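Local coordinates for p800 reaction center core protein (Heliobacterium modesticaldum, PDB 5V8K) that forms the core of a homodimeric photosynthetic reaction center, carrying bacteriochlorophyll g pigments and binding a [4Fe-4S] cluster, at residues M270-W275 against L449-P454. Sequence-based numbering, arbitrary orientation.
Sequences MGIMFW and LQVIAP. With GBF (Bacteriochlorophyll g), chain D.
Ile272 reaches from helix 258-291 to Val451 and Ile452 of helix 449-459, a small, wholly apolar contact that buries 128 Å² in all. At the tip, Ile272 CD1 lies 4.1 Å from Val451 CG1, the two side chains meeting at a slant. Lower down, Ile272 CG1 rests 4.1 Å from Ile452 CG1, and these isoleucines run past each other in opposite senses. Ile272 CG1 stands anti to the carbonyl carbon (chi1 -68°), and the turn at chi2 (-62°) brings CD1 to the valine.

Helix 449-459 also meets a pigment, on another face. Gln450, its chain bent at chi2 (-46°), lays its amide flat over pyrrole ring B of a bacteriochlorophyll g, nearly parallel to the macrocycle, with NE2 3.4 Å from C3B. Its OE1 accepts a short bond of 2.5 Å from a water that lies 2.6 Å from MG, long for a magnesium ligand; Gln450 probably helps position this axial water from the second shell.

Ile272 and Gly271 border a further bacteriochlorophyll g, so the contact joins two predicted transmembrane helices between pigment pockets. Helix 376-401 flanks the pair through Leu389, which touches Trp275 and Val451; helix 575-599 meets Met273 through Lys588 and Ile452 through Phe587.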
loop_
_atom_site.group_PDB
_atom_site.type_symbol
_atom_site.label_atom_id
_atom_site.label_comp_id
_atom_site.label_asym_id
_atom_site.label_seq_id
_atom_site.Cartn_x
_atom_site.Cartn_y
_atom_site.Cartn_z
ATOM N N MET A 270 10.089 -18.183 8.062
ATOM C CA MET A 270 10.203 -19.483 7.391
ATOM C C MET A 270 9.190 -20.463 8.001
ATOM O O MET A 270 8.680 -21.334 7.354
ATOM C CB MET A 270 11.623 -20.129 7.433
ATOM C CG MET A 270 12.691 -19.404 6.659
ATOM S SD MET A 270 12.449 -19.632 4.913
ATOM C CE MET A 270 14.104 -19.663 4.311
ATOM N N GLY A 271 9.007 -20.374 9.295
ATOM C CA GLY A 271 8.036 -21.238 9.952
ATOM C C GLY A 271 6.621 -20.987 9.453
ATOM O O GLY A 271 5.882 -21.924 9.155
ATOM N N ILE A 272 6.246 -19.723 9.301
ATOM C CA ILE A 272 4.922 -19.401 8.775
ATOM C C ILE A 272 4.784 -19.963 7.368
ATOM O O ILE A 272 3.732 -20.492 6.978
ATOM C CB ILE A 272 4.691 -17.883 8.775
ATOM C CG1 ILE A 272 4.590 -17.334 10.213
ATOM C CG2 ILE A 272 3.460 -17.509 7.961
ATOM C CD1 ILE A 272 3.470 -17.847 11.031
ATOM N N MET A 273 5.855 -19.815 6.604
ATOM C CA MET A 273 5.862 -20.265 5.201
ATOM C C MET A 273 5.683 -21.821 5.117
ATOM O O MET A 273 4.979 -22.341 4.274
ATOM C CB MET A 273 7.096 -19.793 4.357
ATOM C CG MET A 273 7.175 -18.319 4.020
ATOM S SD MET A 273 8.827 -17.778 3.624
ATOM C CE MET A 273 9.163 -18.580 2.086
ATOM N N PHE A 274 6.341 -22.561 5.983
ATOM C CA PHE A 274 6.197 -24.019 5.966
ATOM C C PHE A 274 4.838 -24.456 6.516
ATOM O O PHE A 274 4.299 -25.473 6.082
ATOM C CB PHE A 274 7.320 -24.693 6.755
ATOM C CG PHE A 274 8.577 -24.924 5.954
ATOM C CD1 PHE A 274 8.670 -26.019 5.123
ATOM C CD2 PHE A 274 9.652 -24.044 6.027
ATOM C CE1 PHE A 274 9.813 -26.237 4.369
ATOM C CE2 PHE A 274 10.781 -24.260 5.271
ATOM C CZ PHE A 274 10.864 -25.363 4.447
ATOM N N TRP A 275 4.283 -23.715 7.476
ATOM C CA TRP A 275 2.960 -24.026 8.003
ATOM C C TRP A 275 1.919 -23.921 6.897
ATOM O O TRP A 275 1.130 -24.837 6.671
ATOM C CB TRP A 275 2.639 -23.056 9.150
ATOM C CG TRP A 275 1.336 -23.218 9.876
ATOM C CD1 TRP A 275 0.698 -24.380 10.212
ATOM C CD2 TRP A 275 0.522 -22.151 10.380
ATOM N NE1 TRP A 275 -0.478 -24.095 10.897
ATOM C CE2 TRP A 275 -0.595 -22.728 11.016
ATOM C CE3 TRP A 275 0.633 -20.759 10.350
ATOM C CZ2 TRP A 275 -1.595 -21.947 11.613
ATOM C CZ3 TRP A 275 -0.348 -19.997 10.924
ATOM C CH2 TRP A 275 -1.454 -20.591 11.556
ATOM N N LEU A 449 0.750 -11.889 7.549
ATOM C CA LEU A 449 1.334 -10.643 8.026
ATOM C C LEU A 449 0.712 -10.132 9.318
ATOM O O LEU A 449 1.380 -9.369 10.030
ATOM C CB LEU A 449 1.230 -9.545 6.969
ATOM C CG LEU A 449 2.007 -9.897 5.703
ATOM C CD1 LEU A 449 1.771 -8.880 4.623
ATOM C CD2 LEU A 449 3.517 -10.001 5.977
ATOM N N GLN A 450 -0.539 -10.517 9.639
ATOM C CA GLN A 450 -1.108 -10.176 10.936
ATOM C C GLN A 450 -0.527 -10.981 12.092
ATOM O O GLN A 450 -0.819 -10.672 13.256
ATOM C CB GLN A 450 -2.635 -10.372 10.879
ATOM C CG GLN A 450 -3.309 -9.385 10.000
ATOM C CD GLN A 450 -2.789 -8.021 10.275
ATOM O OE1 GLN A 450 -1.979 -7.496 9.526
ATOM N NE2 GLN A 450 -3.184 -7.467 11.415
ATOM N N VAL A 451 0.262 -12.006 11.800
ATOM C CA VAL A 451 1.066 -12.693 12.806
ATOM C C VAL A 451 2.485 -12.118 12.852
ATOM O O VAL A 451 2.990 -11.744 13.913
ATOM C CB VAL A 451 1.089 -14.214 12.516
ATOM C CG1 VAL A 451 1.941 -14.937 13.515
ATOM C CG2 VAL A 451 -0.341 -14.794 12.482
ATOM N N ILE A 452 3.116 -11.994 11.683
ATOM C CA ILE A 452 4.518 -11.627 11.615
ATOM C C ILE A 452 4.744 -10.203 12.122
ATOM O O ILE A 452 5.675 -9.949 12.883
ATOM C CB ILE A 452 5.039 -11.823 10.178
ATOM C CG1 ILE A 452 5.029 -13.323 9.860
ATOM C CG2 ILE A 452 6.489 -11.289 10.018
ATOM C CD1 ILE A 452 5.116 -13.654 8.365
ATOM N N ALA A 453 3.905 -9.253 11.710
ATOM C CA ALA A 453 4.207 -7.862 12.037
ATOM C C ALA A 453 4.068 -7.585 13.526
ATOM O O ALA A 453 5.046 -7.117 14.143
ATOM C CB ALA A 453 3.334 -6.926 11.204
ATOM N N PRO A 454 2.950 -7.878 14.177
ATOM C CA PRO A 454 2.892 -7.658 15.624
ATOM C C PRO A 454 3.945 -8.437 16.403
ATOM O O PRO A 454 4.414 -7.973 17.445
ATOM C CB PRO A 454 1.470 -8.139 15.995
ATOM C CG PRO A 454 0.799 -8.354 14.757
ATOM C CD PRO A 454 1.704 -8.502 13.669
HETATM MG MG GBF D . -3.412 -3.905 8.318
HETATM C CHA GBF D . -2.485 -0.524 8.175
HETATM C CHB GBF D . -4.966 -3.263 11.166
HETATM C CHC GBF D . -5.026 -6.920 7.813
HETATM C CHD GBF D . -2.069 -4.275 5.053
HETATM N NA GBF D . -3.589 -2.296 9.501
HETATM C C1A GBF D . -3.036 -1.048 9.456
HETATM C C2A GBF D . -3.187 -0.099 10.633
HETATM C C3A GBF D . -4.015 -1.000 11.554
HETATM C C4A GBF D . -4.171 -2.281 10.697
HETATM C CMA GBF D . -3.237 -1.243 12.830
HETATM C CAA GBF D . -3.868 1.269 10.474
HETATM C CBA GBF D . -3.644 2.107 11.733
HETATM C CGA GBF D . -4.942 2.169 12.536
HETATM O O1A GBF D . -6.002 1.648 12.179
HETATM O O2A GBF D . -4.920 2.992 13.709
HETATM N NB GBF D . -4.859 -4.901 9.323
HETATM C C1B GBF D . -5.309 -4.572 10.547
HETATM C C2B GBF D . -6.158 -5.594 11.019
HETATM C C3B GBF D . -6.151 -6.589 10.045
HETATM C C4B GBF D . -5.303 -6.128 9.023
HETATM C CMB GBF D . -6.855 -5.586 12.337
HETATM C CAB GBF D . -6.796 -7.912 10.051
HETATM C CBB GBF D . -7.318 -8.522 11.053
HETATM N NC GBF D . -3.624 -5.217 6.731
HETATM C C1C GBF D . -4.146 -6.438 6.750
HETATM C C2C GBF D . -3.965 -7.513 5.708
HETATM C C3C GBF D . -3.057 -6.594 4.992
HETATM C C4C GBF D . -2.883 -5.352 5.588
HETATM C CMC GBF D . -3.387 -8.796 6.253
HETATM C CAC GBF D . -2.361 -6.941 3.739
HETATM C CBC GBF D . -2.497 -8.263 2.952
HETATM N ND GBF D . -2.454 -2.832 6.957
HETATM C C1D GBF D . -2.028 -2.972 5.722
HETATM C C2D GBF D . -1.538 -1.741 4.861
HETATM C C3D GBF D . -1.756 -0.916 5.968
HETATM C C4D GBF D . -2.264 -1.487 7.160
HETATM C CMD GBF D . -1.031 -1.652 3.462
HETATM C CAD GBF D . -1.455 0.475 6.327
HETATM O OBD GBF D . -1.241 1.511 5.588
HETATM C CBD GBF D . -1.929 0.768 7.725
HETATM C CGD GBF D . -0.772 1.316 8.533
HETATM O O1D GBF D . -0.094 0.682 9.339
HETATM O O2D GBF D . -0.384 2.686 8.287
HETATM C CED GBF D . 0.808 3.182 8.873
HETATM C C1 GBF D . -6.097 3.169 14.482
HETATM C C2 GBF D . -6.987 4.182 13.841
HETATM C C3 GBF D . -7.063 5.431 14.321
HETATM C C4 GBF D . -6.190 5.843 15.474
HETATM C C5 GBF D . -7.977 6.427 13.667
HETATM C C6 GBF D . -9.170 6.825 14.550
HETATM C C7 GBF D . -10.139 5.659 14.670
HETATM C C8 GBF D . -11.464 5.751 14.481
HETATM C C9 GBF D . -12.122 7.014 14.070
HETATM C C10 GBF D . -12.318 4.519 14.595
HETATM C C11 GBF D . -12.020 3.706 13.348
HETATM C C12 GBF D . -12.637 4.429 12.190
HETATM C C13 GBF D . -12.026 4.582 11.017
HETATM C C14 GBF D . -12.775 5.302 9.962
HETATM C C15 GBF D . -10.656 4.101 10.737
HETATM O O HOH W 1 -1.391 -5.026 9.469
#